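Local coordinates for putative glucoamylase (Bacteroides caccae ATCC 43185, PDB 4QT9), which probably hydrolyses glycosidic bonds as a glucoamylase-like enzyme with an alpha/alpha toroid fold, at residues A[23-28]-A[357-362]; A[51-56]-A[386-391]; A[168-173]-A[215-220]; A[290-295]-A[349-354]; A[320-325]-A[336-341]. All coordinates share one frame; numbering follows the deposited sequence. Where two conformers were deposited one is given.

Interaction 1 (A[23-28]-A[357-362]); sequences ALMDTV and QVMRHL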
# COMPACT_ATOMS: atom_id res chain seq x y z
N ALA A 23 12.65 1.85 21.11
CA ALA A 23 13.35 0.57 21.02
C ALA A 23 12.48 -0.49 20.30
O ALA A 23 12.99 -1.22 19.44
CB ALA A 23 13.71 0.09 22.42
N LEU A 24 11.20 -0.59 20.66
CA LEU A 24 10.25 -1.53 20.08
C LEU A 24 10.04 -1.22 18.60
O LEU A 24 10.06 -2.13 17.76
CB LEU A 24 8.91 -1.47 20.85
CG LEU A 24 7.67 -2.15 20.24
CD1 LEU A 24 7.85 -3.66 20.16
CD2 LEU A 24 6.42 -1.82 21.05
N MSE A 25 9.86 0.07 18.26
CA MSE A 25 9.68 0.48 16.88
C MSE A 25 10.91 0.17 16.04
O MSE A 25 10.77 -0.32 14.92
CB MSE A 25 9.32 1.95 16.78
CG MSE A 25 7.89 2.26 17.25
SE MSE A 25 7.43 4.10 16.86
CE MSE A 25 8.59 5.04 18.14
N ASP A 26 12.11 0.39 16.61
CA ASP A 26 13.38 0.11 15.93
C ASP A 26 13.48 -1.37 15.52
O ASP A 26 13.78 -1.67 14.36
CB ASP A 26 14.57 0.49 16.83
CG ASP A 26 15.24 1.80 16.43
OD1 ASP A 26 15.61 1.95 15.22
OD2 ASP A 26 15.41 2.68 17.32
N THR A 27 13.20 -2.29 16.47
CA THR A 27 13.19 -3.75 16.24
C THR A 27 12.16 -4.14 15.15
O THR A 27 12.51 -4.90 14.26
CB THR A 27 12.88 -4.50 17.55
OG1 THR A 27 13.83 -4.09 18.53
CG2 THR A 27 12.90 -6.02 17.39
N VAL A 28 10.90 -3.65 15.26
CA VAL A 28 9.84 -3.97 14.29
C VAL A 28 10.26 -3.47 12.90
O VAL A 28 10.16 -4.21 11.92
CB VAL A 28 8.44 -3.44 14.74
CG1 VAL A 28 7.37 -3.64 13.64
CG2 VAL A 28 8.01 -4.12 16.04
N GLN A 357 0.04 0.24 21.46
CA GLN A 357 -0.55 -0.68 22.42
C GLN A 357 -0.62 -2.08 21.82
O GLN A 357 -0.24 -3.05 22.46
CB GLN A 357 -1.97 -0.20 22.79
CG GLN A 357 -2.28 -0.30 24.25
CD GLN A 357 -3.70 0.08 24.54
OE1 GLN A 357 -4.21 1.10 24.05
NE2 GLN A 357 -4.37 -0.74 25.36
N VAL A 358 -1.07 -2.16 20.57
CA VAL A 358 -1.18 -3.43 19.86
C VAL A 358 0.22 -3.92 19.51
O VAL A 358 0.50 -5.12 19.70
CB VAL A 358 -2.10 -3.27 18.62
CG1 VAL A 358 -2.11 -4.54 17.77
CG2 VAL A 358 -3.51 -2.92 19.07
N MSE A 359 1.13 -3.00 19.09
CA MSE A 359 2.50 -3.37 18.74
C MSE A 359 3.22 -4.01 19.93
O MSE A 359 3.87 -5.04 19.77
CB MSE A 359 3.29 -2.16 18.24
CG MSE A 359 4.61 -2.56 17.57
SE MSE A 359 5.71 -1.00 17.15
CE MSE A 359 4.50 0.00 16.10
N ARG A 360 3.10 -3.39 21.12
CA ARG A 360 3.69 -3.85 22.38
C ARG A 360 3.12 -5.24 22.77
O ARG A 360 3.91 -6.14 23.15
CB ARG A 360 3.42 -2.78 23.48
CG ARG A 360 3.60 -3.19 24.94
CD ARG A 360 4.99 -2.94 25.47
NE ARG A 360 5.44 -1.56 25.27
CZ ARG A 360 6.70 -1.21 25.06
NH1 ARG A 360 7.65 -2.14 25.01
NH2 ARG A 360 7.03 0.06 24.89
N HIS A 361 1.78 -5.41 22.64
CA HIS A 361 1.06 -6.66 22.95
C HIS A 361 1.45 -7.78 21.98
O HIS A 361 1.73 -8.89 22.43
CB HIS A 361 -0.46 -6.44 22.93
CG HIS A 361 -1.28 -7.66 23.21
ND1 HIS A 361 -1.48 -8.11 24.50
CD2 HIS A 361 -1.95 -8.46 22.35
CE1 HIS A 361 -2.24 -9.19 24.39
NE2 HIS A 361 -2.55 -9.44 23.11
N LEU A 362 1.47 -7.49 20.64
CA LEU A 362 1.82 -8.48 19.62
C LEU A 362 3.28 -8.94 19.80
O LEU A 362 3.53 -10.15 19.80
CB LEU A 362 1.58 -7.97 18.20
CG LEU A 362 0.14 -7.65 17.81
CD1 LEU A 362 0.08 -7.07 16.42
CD2 LEU A 362 -0.75 -8.86 17.97
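L24 and M359 carry an apolar helix-to-helix contact in which the selenium of M359, a selenomethionine, is met by three residues of one helix. The two axes pass 10.8 Å apart at 69°, so the meeting is short and rests on few side chains. M359 has CG anti to the backbone N (chi1 -167°), which places CG on the side of helix 21-37. Its SE lies 3.8 Å from L24 CG, as the two side chains slide past each other in opposite directions, and 3.9 Å from M25 CG, whose chain it crosses at about a right angle. V28 CG2 adds a third apolar neighbour, 4.0 Å from the same SE.

A second kind of packing sets hydrocarbon against a charged group. L24 CD2 rests 3.7 Å from R360 CA and sits over the centre of one guanidinium face of R360, whose charge is paired with D21. An alanine at L24 would probably open a gap beside the M359 selenium and uncover that guanidinium face.

Around the contact, helix 392-406 touches M25, V28 and M359 through Y405, R406 and I402, while L345 of helix 341-345 packs on M359, so helices 21-37 and 352-364 pack together against helices 392-406 and 341-345.

Interaction 2 (A[51-56]-A[386-391]); sequences YHVDGV and YPQRYL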
# COMPACT_ATOMS: atom_id res chain seq x y z
N TYR A 51 5.96 -14.78 1.26
CA TYR A 51 7.12 -15.46 1.82
C TYR A 51 6.63 -16.43 2.89
O TYR A 51 5.99 -16.01 3.86
CB TYR A 51 8.16 -14.47 2.38
CG TYR A 51 9.47 -15.15 2.73
CD1 TYR A 51 9.63 -15.83 3.93
CD2 TYR A 51 10.52 -15.16 1.83
CE1 TYR A 51 10.80 -16.52 4.22
CE2 TYR A 51 11.70 -15.84 2.10
CZ TYR A 51 11.84 -16.51 3.30
OH TYR A 51 13.03 -17.16 3.59
N HIS A 52 6.86 -17.72 2.68
CA HIS A 52 6.42 -18.77 3.61
C HIS A 52 7.64 -19.37 4.30
O HIS A 52 8.47 -20.01 3.64
CB HIS A 52 5.56 -19.85 2.91
CG HIS A 52 4.26 -19.32 2.33
ND1 HIS A 52 3.40 -20.14 1.63
CD2 HIS A 52 3.71 -18.08 2.41
CE1 HIS A 52 2.35 -19.39 1.33
NE2 HIS A 52 2.49 -18.14 1.78
N VAL A 53 7.77 -19.15 5.63
CA VAL A 53 8.90 -19.67 6.43
C VAL A 53 8.97 -21.21 6.31
O VAL A 53 10.06 -21.76 6.28
CB VAL A 53 8.78 -19.21 7.92
CG1 VAL A 53 9.87 -19.84 8.79
CG2 VAL A 53 8.81 -17.68 8.04
N ASP A 54 7.81 -21.88 6.17
CA ASP A 54 7.66 -23.34 6.05
C ASP A 54 8.17 -23.90 4.72
O ASP A 54 8.39 -25.11 4.63
CB ASP A 54 6.18 -23.77 6.27
CG ASP A 54 5.15 -22.96 5.50
OD1 ASP A 54 4.88 -21.79 5.90
OD2 ASP A 54 4.56 -23.51 4.54
N GLY A 55 8.35 -23.04 3.70
CA GLY A 55 8.84 -23.41 2.38
C GLY A 55 7.80 -24.05 1.47
O GLY A 55 8.13 -24.50 0.37
N VAL A 56 6.53 -24.07 1.92
CA VAL A 56 5.43 -24.69 1.18
C VAL A 56 4.59 -23.59 0.51
O VAL A 56 3.97 -22.76 1.19
CB VAL A 56 4.54 -25.63 2.06
CG1 VAL A 56 3.65 -26.51 1.18
CG2 VAL A 56 5.38 -26.49 2.99
N TYR A 386 -1.59 -19.89 13.77
CA TYR A 386 -0.45 -18.95 13.76
C TYR A 386 0.48 -19.22 12.55
O TYR A 386 1.58 -19.74 12.71
CB TYR A 386 0.32 -19.03 15.09
CG TYR A 386 -0.53 -18.65 16.29
CD1 TYR A 386 -0.71 -17.31 16.65
CD2 TYR A 386 -1.12 -19.62 17.10
CE1 TYR A 386 -1.51 -16.95 17.74
CE2 TYR A 386 -1.91 -19.28 18.21
CZ TYR A 386 -2.09 -17.94 18.52
OH TYR A 386 -2.82 -17.56 19.62
N PRO A 387 0.03 -18.88 11.31
CA PRO A 387 0.86 -19.15 10.13
C PRO A 387 2.17 -18.36 10.12
O PRO A 387 2.21 -17.19 10.46
CB PRO A 387 -0.03 -18.74 8.95
CG PRO A 387 -0.97 -17.74 9.53
CD PRO A 387 -1.25 -18.24 10.92
N GLN A 388 3.24 -19.02 9.75
CA GLN A 388 4.54 -18.38 9.67
C GLN A 388 4.70 -17.91 8.23
O GLN A 388 5.54 -18.42 7.48
CB GLN A 388 5.63 -19.35 10.17
CG GLN A 388 5.32 -19.86 11.58
CD GLN A 388 6.53 -20.39 12.28
OE1 GLN A 388 7.41 -21.00 11.68
NE2 GLN A 388 6.55 -20.23 13.61
N ARG A 389 3.81 -16.97 7.83
CA ARG A 389 3.72 -16.47 6.45
C ARG A 389 3.61 -14.97 6.42
O ARG A 389 3.09 -14.34 7.35
CB ARG A 389 2.51 -17.10 5.72
CG ARG A 389 2.67 -18.63 5.55
CD ARG A 389 1.43 -19.35 5.10
NE ARG A 389 1.76 -20.72 4.72
CZ ARG A 389 0.98 -21.53 4.01
NH1 ARG A 389 -0.22 -21.13 3.60
NH2 ARG A 389 1.40 -22.75 3.69
N TYR A 390 4.18 -14.40 5.36
CA TYR A 390 4.17 -12.97 5.08
C TYR A 390 3.63 -12.67 3.72
O TYR A 390 3.73 -13.50 2.81
CB TYR A 390 5.59 -12.42 5.12
CG TYR A 390 6.30 -12.60 6.44
CD1 TYR A 390 6.07 -11.73 7.50
CD2 TYR A 390 7.25 -13.61 6.60
CE1 TYR A 390 6.77 -11.87 8.70
CE2 TYR A 390 7.95 -13.75 7.80
CZ TYR A 390 7.71 -12.87 8.84
OH TYR A 390 8.42 -12.96 10.01
N LEU A 391 3.10 -11.44 3.55
CA LEU A 391 2.68 -10.86 2.28
C LEU A 391 3.32 -9.50 2.16
O LEU A 391 3.22 -8.71 3.10
CB LEU A 391 1.14 -10.72 2.15
CG LEU A 391 0.31 -11.99 2.12
CD1 LEU A 391 -1.16 -11.65 2.24
CD2 LEU A 391 0.57 -12.77 0.82
O HOH W 1 2.93 -21.90 8.55
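Y51 and Y390 form the hydrogen-bonded pair of a two-stranded antiparallel sheet that joins strand 50-52 to strand 389-391. Y51 N donates to Y390 O at 3.0 Å, and Y390 N to Y51 O at 2.8 Å. Next along, H52 and R389, a non-hydrogen-bonded pair, make the tight part of the contact. The extended R389 chain runs over one face of the imidazole: R389 CD stands 3.7 Å from the centroid of the H52 ring, and the guanidinium lies flat on the ring, the planes 6° apart. H52 is held from its rim, since ND1 gives a straight, in-plane bond of 2.7 Å to V56 O and NE2 bonds to Y320. The tyrosine side chains touch more loosely, Y51 CD1 to Y390 CD2 at 4.2 Å.

Beyond the strands the chain makes a type I turn from H52 to G55, and the contact turns loose and exposed. V53 N bonds to Q388 O, and V53 CB packs on Q388 CB. D54 meets R389 at the edge of the guanidinium in a long, weak salt bridge, OD2 to NH2 3.4 Å. Here a water bridges the segments, donating to D54 OD1 and accepting from Q388 N at 3.1 Å.

Interaction 3 (A[168-173]-A[215-220]); sequences RLWREV and AAASPT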
# COMPACT_ATOMS: atom_id res chain seq x y z
N ARG A 168 12.10 8.48 -16.43
CA ARG A 168 11.72 7.92 -17.73
C ARG A 168 10.59 6.88 -17.58
O ARG A 168 9.65 6.92 -18.37
CB ARG A 168 12.93 7.31 -18.46
CG ARG A 168 12.63 7.07 -19.95
CD ARG A 168 13.58 6.08 -20.59
NE ARG A 168 12.90 5.21 -21.56
CZ ARG A 168 13.28 5.04 -22.82
NH1 ARG A 168 14.35 5.67 -23.29
NH2 ARG A 168 12.59 4.24 -23.63
N LEU A 169 10.66 5.98 -16.55
CA LEU A 169 9.63 4.98 -16.32
C LEU A 169 8.32 5.64 -15.96
O LEU A 169 7.29 5.16 -16.40
CB LEU A 169 10.02 3.97 -15.20
CG LEU A 169 11.25 3.06 -15.48
CD1 LEU A 169 11.73 2.39 -14.20
CD2 LEU A 169 10.95 2.02 -16.55
N TRP A 170 8.37 6.68 -15.09
CA TRP A 170 7.23 7.49 -14.63
C TRP A 170 6.61 8.18 -15.87
O TRP A 170 5.40 8.09 -16.06
CB TRP A 170 7.71 8.53 -13.55
CG TRP A 170 6.86 9.77 -13.35
CD1 TRP A 170 7.27 11.07 -13.50
CD2 TRP A 170 5.48 9.83 -12.92
NE1 TRP A 170 6.24 11.94 -13.18
CE2 TRP A 170 5.13 11.20 -12.81
CE3 TRP A 170 4.50 8.87 -12.64
CZ2 TRP A 170 3.86 11.63 -12.37
CZ3 TRP A 170 3.23 9.29 -12.24
CH2 TRP A 170 2.92 10.65 -12.12
N ARG A 171 7.44 8.79 -16.74
CA ARG A 171 6.93 9.48 -17.95
C ARG A 171 6.31 8.52 -18.98
O ARG A 171 5.51 8.95 -19.82
CB ARG A 171 8.01 10.33 -18.61
CG ARG A 171 8.31 11.56 -17.82
CD ARG A 171 9.48 12.33 -18.39
NE ARG A 171 9.61 13.59 -17.66
CZ ARG A 171 9.01 14.72 -18.01
NH1 ARG A 171 8.30 14.79 -19.13
NH2 ARG A 171 9.14 15.80 -17.26
N GLU A 172 6.67 7.22 -18.91
CA GLU A 172 6.18 6.22 -19.85
C GLU A 172 4.80 5.66 -19.45
O GLU A 172 4.12 5.08 -20.30
CB GLU A 172 7.20 5.09 -20.01
CG GLU A 172 8.32 5.47 -20.96
CD GLU A 172 9.47 4.48 -21.10
OE1 GLU A 172 9.73 3.70 -20.16
OE2 GLU A 172 10.14 4.53 -22.16
N VAL A 173 4.35 5.87 -18.21
CA VAL A 173 3.00 5.35 -17.83
C VAL A 173 1.91 6.16 -18.52
O VAL A 173 1.73 7.35 -18.23
CB VAL A 173 2.71 5.26 -16.31
CG1 VAL A 173 1.36 4.57 -16.07
CG2 VAL A 173 3.82 4.53 -15.57
N ALA A 215 -2.44 10.04 -11.88
CA ALA A 215 -2.99 10.19 -13.23
C ALA A 215 -3.05 11.66 -13.61
O ALA A 215 -2.69 12.00 -14.73
CB ALA A 215 -4.37 9.57 -13.31
N ALA A 216 -3.43 12.54 -12.68
CA ALA A 216 -3.51 13.99 -12.87
C ALA A 216 -2.13 14.65 -12.86
O ALA A 216 -1.96 15.70 -13.44
CB ALA A 216 -4.38 14.60 -11.80
N ALA A 217 -1.16 14.05 -12.16
CA ALA A 217 0.22 14.54 -12.00
C ALA A 217 1.13 14.26 -13.21
O ALA A 217 2.16 14.92 -13.34
CB ALA A 217 0.84 13.91 -10.76
N SER A 218 0.80 13.25 -14.03
CA SER A 218 1.67 12.82 -15.13
C SER A 218 2.09 13.98 -16.01
O SER A 218 1.22 14.73 -16.49
CB SER A 218 1.02 11.74 -15.97
OG SER A 218 1.86 11.41 -17.05
N PRO A 219 3.42 14.18 -16.19
CA PRO A 219 3.87 15.30 -17.01
C PRO A 219 3.77 14.99 -18.52
O PRO A 219 4.00 15.89 -19.36
CB PRO A 219 5.32 15.46 -16.57
CG PRO A 219 5.78 14.05 -16.32
CD PRO A 219 4.57 13.40 -15.67
N THR A 220 3.36 13.76 -18.88
CA THR A 220 3.27 13.37 -20.31
C THR A 220 1.88 12.84 -20.72
O THR A 220 1.41 13.15 -21.81
CB THR A 220 4.30 12.27 -20.59
OG1 THR A 220 4.18 11.31 -19.53
CG2 THR A 220 5.72 12.80 -20.64
O HOH W 2 2.89 8.98 -16.69
O HOH W 3 6.10 16.44 -21.04
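W170 and P219 meet where the end of helix 157-172 lies against the loop that follows helix 209-217. The proline CD comes to 3.3 Å from the indole NE1, and the six-membered ring reaches S218 CA and A217 CB, with W170 CH2 to A217 CB at 4.1 Å. R171 also packs on the proline: its extended chain brings the guanidinium against P219, and P219 CG stands 3.7 Å above the centre of one face of the R171 guanidinium. T220 closes the shell. Its OG1, between the backbone N and the carbonyl carbon (chi1 46°), donates a 2.7 Å bond to R171 O, and its CG2 packs on R171 NH1.

A second shell fixes these groups. The indole NE1 bonds to D419, R171 NE forms a salt bridge with D167, and M142 and L146 of helix 135-152 touch W170. A water links the helix-end carbonyls W170 O and V173 O, to which it donates, to the S218 hydroxyl, from which it accepts at 2.7 Å. S218 OG is also hydrogen-bonded to H221 N. An alanine at W170 would probably leave D419 without its indole donor and open a gap against P219 and A217.

The contact therefore combines apolar packing around a proline with a helix-end carbonyl taken up by a threonine hydroxyl, and the arginine's charge is likely to be offset by its aspartate.

Interaction 4 (A[290-295]-A[349-354]); sequences NLTLVN and VYTPEY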
# COMPACT_ATOMS: atom_id res chain seq x y z
N ASN A 290 -10.76 8.27 11.90
CA ASN A 290 -12.08 7.76 12.28
C ASN A 290 -12.31 6.35 11.77
O ASN A 290 -12.90 5.56 12.48
CB ASN A 290 -13.20 8.68 11.82
CG ASN A 290 -13.39 9.80 12.78
OD1 ASN A 290 -12.63 9.94 13.75
ND2 ASN A 290 -14.41 10.61 12.55
N LEU A 291 -11.81 6.04 10.56
CA LEU A 291 -11.94 4.69 10.00
C LEU A 291 -11.11 3.70 10.87
O LEU A 291 -11.55 2.57 11.08
CB LEU A 291 -11.53 4.65 8.52
CG LEU A 291 -11.76 3.34 7.80
CD1 LEU A 291 -13.26 2.97 7.74
CD2 LEU A 291 -11.17 3.37 6.40
N THR A 292 -9.98 4.16 11.42
CA THR A 292 -9.14 3.39 12.34
C THR A 292 -9.92 3.18 13.62
O THR A 292 -9.97 2.05 14.15
CB THR A 292 -7.77 4.09 12.60
OG1 THR A 292 -7.09 4.31 11.37
CG2 THR A 292 -6.86 3.28 13.51
N LEU A 293 -10.57 4.26 14.12
CA LEU A 293 -11.29 4.19 15.38
C LEU A 293 -12.51 3.28 15.29
O LEU A 293 -12.78 2.56 16.25
CB LEU A 293 -11.62 5.56 15.92
CG LEU A 293 -10.40 6.37 16.35
CD1 LEU A 293 -10.79 7.80 16.67
CD2 LEU A 293 -9.69 5.74 17.51
N VAL A 294 -13.17 3.25 14.11
CA VAL A 294 -14.30 2.35 13.83
C VAL A 294 -13.82 0.89 13.93
O VAL A 294 -14.47 0.06 14.56
CB VAL A 294 -14.96 2.65 12.45
CG1 VAL A 294 -15.78 1.46 11.95
CG2 VAL A 294 -15.80 3.91 12.51
N ASN A 295 -12.67 0.59 13.31
CA ASN A 295 -12.05 -0.73 13.28
C ASN A 295 -11.78 -1.24 14.69
O ASN A 295 -12.17 -2.35 15.02
CB ASN A 295 -10.74 -0.67 12.46
CG ASN A 295 -10.34 -2.00 11.91
OD1 ASN A 295 -9.81 -2.85 12.63
ND2 ASN A 295 -10.69 -2.24 10.65
N VAL A 349 0.33 6.39 12.40
CA VAL A 349 0.34 7.82 12.02
C VAL A 349 -0.98 8.53 12.45
O VAL A 349 -0.98 9.74 12.67
CB VAL A 349 0.61 8.03 10.51
CG1 VAL A 349 2.00 7.53 10.12
CG2 VAL A 349 -0.48 7.37 9.64
N TYR A 350 -2.09 7.77 12.56
CA TYR A 350 -3.42 8.27 12.95
C TYR A 350 -3.73 8.11 14.43
O TYR A 350 -4.30 9.03 15.03
CB TYR A 350 -4.53 7.53 12.17
CG TYR A 350 -4.36 7.61 10.68
CD1 TYR A 350 -4.37 8.83 10.02
CD2 TYR A 350 -4.21 6.45 9.91
CE1 TYR A 350 -4.19 8.91 8.64
CE2 TYR A 350 -4.03 6.52 8.53
CZ TYR A 350 -4.03 7.76 7.90
OH TYR A 350 -3.91 7.85 6.54
N THR A 351 -3.46 6.91 14.99
CA THR A 351 -3.73 6.55 16.39
C THR A 351 -2.42 6.05 17.04
O THR A 351 -2.26 4.84 17.23
CB THR A 351 -4.87 5.51 16.45
OG1 THR A 351 -4.48 4.38 15.67
CG2 THR A 351 -6.20 6.07 15.94
N PRO A 352 -1.45 6.97 17.33
CA PRO A 352 -0.15 6.52 17.83
C PRO A 352 -0.20 5.64 19.09
O PRO A 352 0.41 4.57 19.10
CB PRO A 352 0.60 7.83 18.09
CG PRO A 352 -0.02 8.81 17.16
CD PRO A 352 -1.47 8.43 17.13
N GLU A 353 -0.95 6.05 20.13
CA GLU A 353 -1.04 5.32 21.40
C GLU A 353 -1.74 3.97 21.24
O GLU A 353 -1.21 2.96 21.72
CB GLU A 353 -1.72 6.15 22.50
CG GLU A 353 -0.91 7.34 23.00
CD GLU A 353 0.50 7.07 23.50
OE1 GLU A 353 0.69 6.13 24.32
OE2 GLU A 353 1.43 7.81 23.09
N TYR A 354 -2.89 3.92 20.54
CA TYR A 354 -3.61 2.67 20.34
C TYR A 354 -2.81 1.70 19.49
O TYR A 354 -2.78 0.51 19.77
CB TYR A 354 -4.99 2.90 19.73
CG TYR A 354 -5.94 3.74 20.56
CD1 TYR A 354 -5.90 3.71 21.95
CD2 TYR A 354 -6.91 4.52 19.95
CE1 TYR A 354 -6.79 4.47 22.71
CE2 TYR A 354 -7.82 5.27 20.70
CZ TYR A 354 -7.75 5.24 22.08
OH TYR A 354 -8.66 5.98 22.78
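T292 and T351 mark the nearest approach of the backbones, their CA atoms 7.5 Å apart, where helix 284-301 passes the loop and first turn of helix 352-364. The two threonines reach toward each other, tip to tip. T292 CG2, anti to its backbone N, comes within 3.4 Å of T351 OG1 and 3.8 Å of T351 CG2; methyl and hydroxyl meet at the middle, and the two segments share no hydrogen bond. The hydroxyls have partners just outside the segments: T292 OG1 bonds to M288 O in its own helix and to S347 OG across the gap, and T351 OG1 bonds weakly to S347 O.

L293 extends the apolar patch. Its CD2 touches T351 CG2 and also meets the ring edge of Y354, CE2 at 3.7 Å, with the leucine and tyrosine side chains crossing at about a right angle. The Y354 ring takes part in a cation-pi interaction with R296. On the other flank T292 OG1 lies 3.9 Å from Y350 CD2, and the tyrosine hydroxyl is bonded to A264 O.

T351 occupies the N-cap position of helix 352-364, although its side chain makes no capping bond. The contact is thus packing of a helix side against the loop and first turn at the N-terminus of helix 352-364, joining two helices of a chain with the alpha/alpha toroid fold.

Interaction 5 (A[320-325]-A[336-341]); sequences YSVDGY and KGVISP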
# COMPACT_ATOMS: atom_id res chain seq x y z
N TYR A 320 -4.32 -13.23 4.75
CA TYR A 320 -4.55 -14.67 4.90
C TYR A 320 -5.58 -14.87 5.96
O TYR A 320 -5.67 -14.08 6.92
CB TYR A 320 -3.26 -15.39 5.31
CG TYR A 320 -2.29 -15.61 4.17
CD1 TYR A 320 -2.71 -16.19 2.97
CD2 TYR A 320 -0.92 -15.34 4.32
CE1 TYR A 320 -1.81 -16.43 1.92
CE2 TYR A 320 -0.01 -15.61 3.29
CZ TYR A 320 -0.46 -16.17 2.10
OH TYR A 320 0.43 -16.46 1.11
N SER A 321 -6.39 -15.91 5.81
CA SER A 321 -7.42 -16.22 6.79
C SER A 321 -7.38 -17.71 7.08
O SER A 321 -6.72 -18.45 6.35
CB SER A 321 -8.79 -15.79 6.28
OG SER A 321 -9.76 -15.79 7.32
N VAL A 322 -8.08 -18.14 8.17
CA VAL A 322 -8.14 -19.55 8.60
C VAL A 322 -8.47 -20.47 7.40
O VAL A 322 -7.77 -21.47 7.20
CB VAL A 322 -9.13 -19.77 9.77
CG1 VAL A 322 -8.99 -21.18 10.35
CG2 VAL A 322 -8.93 -18.73 10.87
N ASP A 323 -9.46 -20.11 6.58
CA ASP A 323 -9.85 -20.93 5.42
C ASP A 323 -9.29 -20.41 4.07
O ASP A 323 -9.85 -20.75 3.03
CB ASP A 323 -11.38 -21.08 5.35
CG ASP A 323 -11.98 -21.98 6.42
OD1 ASP A 323 -11.26 -22.91 6.89
OD2 ASP A 323 -13.16 -21.78 6.78
N GLY A 324 -8.18 -19.67 4.10
CA GLY A 324 -7.54 -19.16 2.89
C GLY A 324 -7.06 -17.71 2.90
O GLY A 324 -5.96 -17.41 3.36
N TYR A 325 -7.86 -16.84 2.30
CA TYR A 325 -7.61 -15.40 2.18
C TYR A 325 -8.95 -14.72 2.24
O TYR A 325 -9.89 -15.22 1.64
CB TYR A 325 -6.86 -15.04 0.88
CG TYR A 325 -6.46 -13.58 0.80
CD1 TYR A 325 -7.35 -12.61 0.33
CD2 TYR A 325 -5.21 -13.16 1.23
CE1 TYR A 325 -6.99 -11.26 0.29
CE2 TYR A 325 -4.83 -11.82 1.16
CZ TYR A 325 -5.73 -10.87 0.71
OH TYR A 325 -5.35 -9.54 0.65
N LYS A 336 -13.74 -12.82 10.87
CA LYS A 336 -13.53 -14.28 10.93
C LYS A 336 -12.71 -14.70 12.13
O LYS A 336 -12.28 -15.85 12.20
CB LYS A 336 -12.84 -14.79 9.64
CG LYS A 336 -13.58 -14.46 8.33
CD LYS A 336 -14.81 -15.34 8.11
CE LYS A 336 -15.23 -15.36 6.67
NZ LYS A 336 -15.96 -14.12 6.28
N GLY A 337 -12.46 -13.78 13.06
CA GLY A 337 -11.66 -14.06 14.25
C GLY A 337 -10.18 -13.91 14.00
O GLY A 337 -9.35 -14.36 14.79
N VAL A 338 -9.85 -13.25 12.90
CA VAL A 338 -8.48 -13.09 12.45
C VAL A 338 -8.01 -11.65 12.63
O VAL A 338 -8.64 -10.72 12.11
CB VAL A 338 -8.34 -13.56 10.98
CG1 VAL A 338 -6.97 -13.24 10.43
CG2 VAL A 338 -8.65 -15.06 10.84
N ILE A 339 -6.88 -11.48 13.34
CA ILE A 339 -6.23 -10.18 13.55
C ILE A 339 -5.07 -10.16 12.57
O ILE A 339 -4.41 -11.17 12.42
CB ILE A 339 -5.77 -9.95 15.04
CG1 ILE A 339 -6.98 -9.88 16.03
CG2 ILE A 339 -4.83 -8.73 15.20
CD1 ILE A 339 -8.06 -8.69 15.82
N SER A 340 -4.87 -9.03 11.87
CA SER A 340 -3.77 -8.82 10.94
C SER A 340 -2.93 -7.66 11.48
O SER A 340 -3.44 -6.55 11.52
CB SER A 340 -4.29 -8.53 9.54
OG SER A 340 -5.28 -9.47 9.17
N PRO A 341 -1.68 -7.93 11.98
CA PRO A 341 -0.85 -6.84 12.55
C PRO A 341 -0.70 -5.59 11.68
O PRO A 341 -0.63 -4.49 12.22
CB PRO A 341 0.50 -7.53 12.78
CG PRO A 341 0.16 -8.96 13.01
CD PRO A 341 -0.98 -9.23 12.06
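V338 has CG1 anti to its backbone N (chi1 172°) and CG2 anti to its carbonyl carbon, and this rotation spreads both methyls over the strand end and turn of 320-325. In V322 the same choice (chi1 -170°) sends CG2 to meet V338 CG2 at 3.7 Å, the two branched side chains crossing at a slant. V338 CG1 meanwhile touches the backbone, 3.8 Å from Y320 O.

S321 touches both V338 and K336. Its OG lies 3.8 Å from V338 CG2 and 4.0 Å from K336 CB; its polar need is met by a hydrogen bond with H328 NE2. Only the root of K336 joins the contact, because the chain bends at chi2 and its end leads away. No hydrogen bond links the two segments, and the area they bury is small.

The turn is held by a pair of backbone bonds, S321 N to G324 O and G324 N to S321 O, each 2.9 Å, which close a type I turn joining strands 318-321 and 324-327. This hairpin lies over the loop leading to helix 341-345. A378 also packs on V338, D383 touches V322, and backbone bonds from I339 to F379 and from S340 to G315 secure the loop to its surroundings.

In the fold
Interactions 1, 2, 4 and 5 lie 13 to 28 Å apart, centre to centre, and interaction 3 stands apart, its centre 33 to 38 Å from the others. Interactions 2 and 5 are the closest pair, with centres 13 Å apart: Y320 OH makes a probable 2.7 Å hydrogen bond to H52 NE2, and Y320 also packs on R389 and L391. Interactions 1 and 4 share helix 352-364, their centres about 16 Å apart, and interaction 1 touches interaction 5 where L362 CD1 meets P341 CB at 3.7 Å. Interactions 1 and 2 both bring an early segment against a much later one, and their segments alternate along the chain.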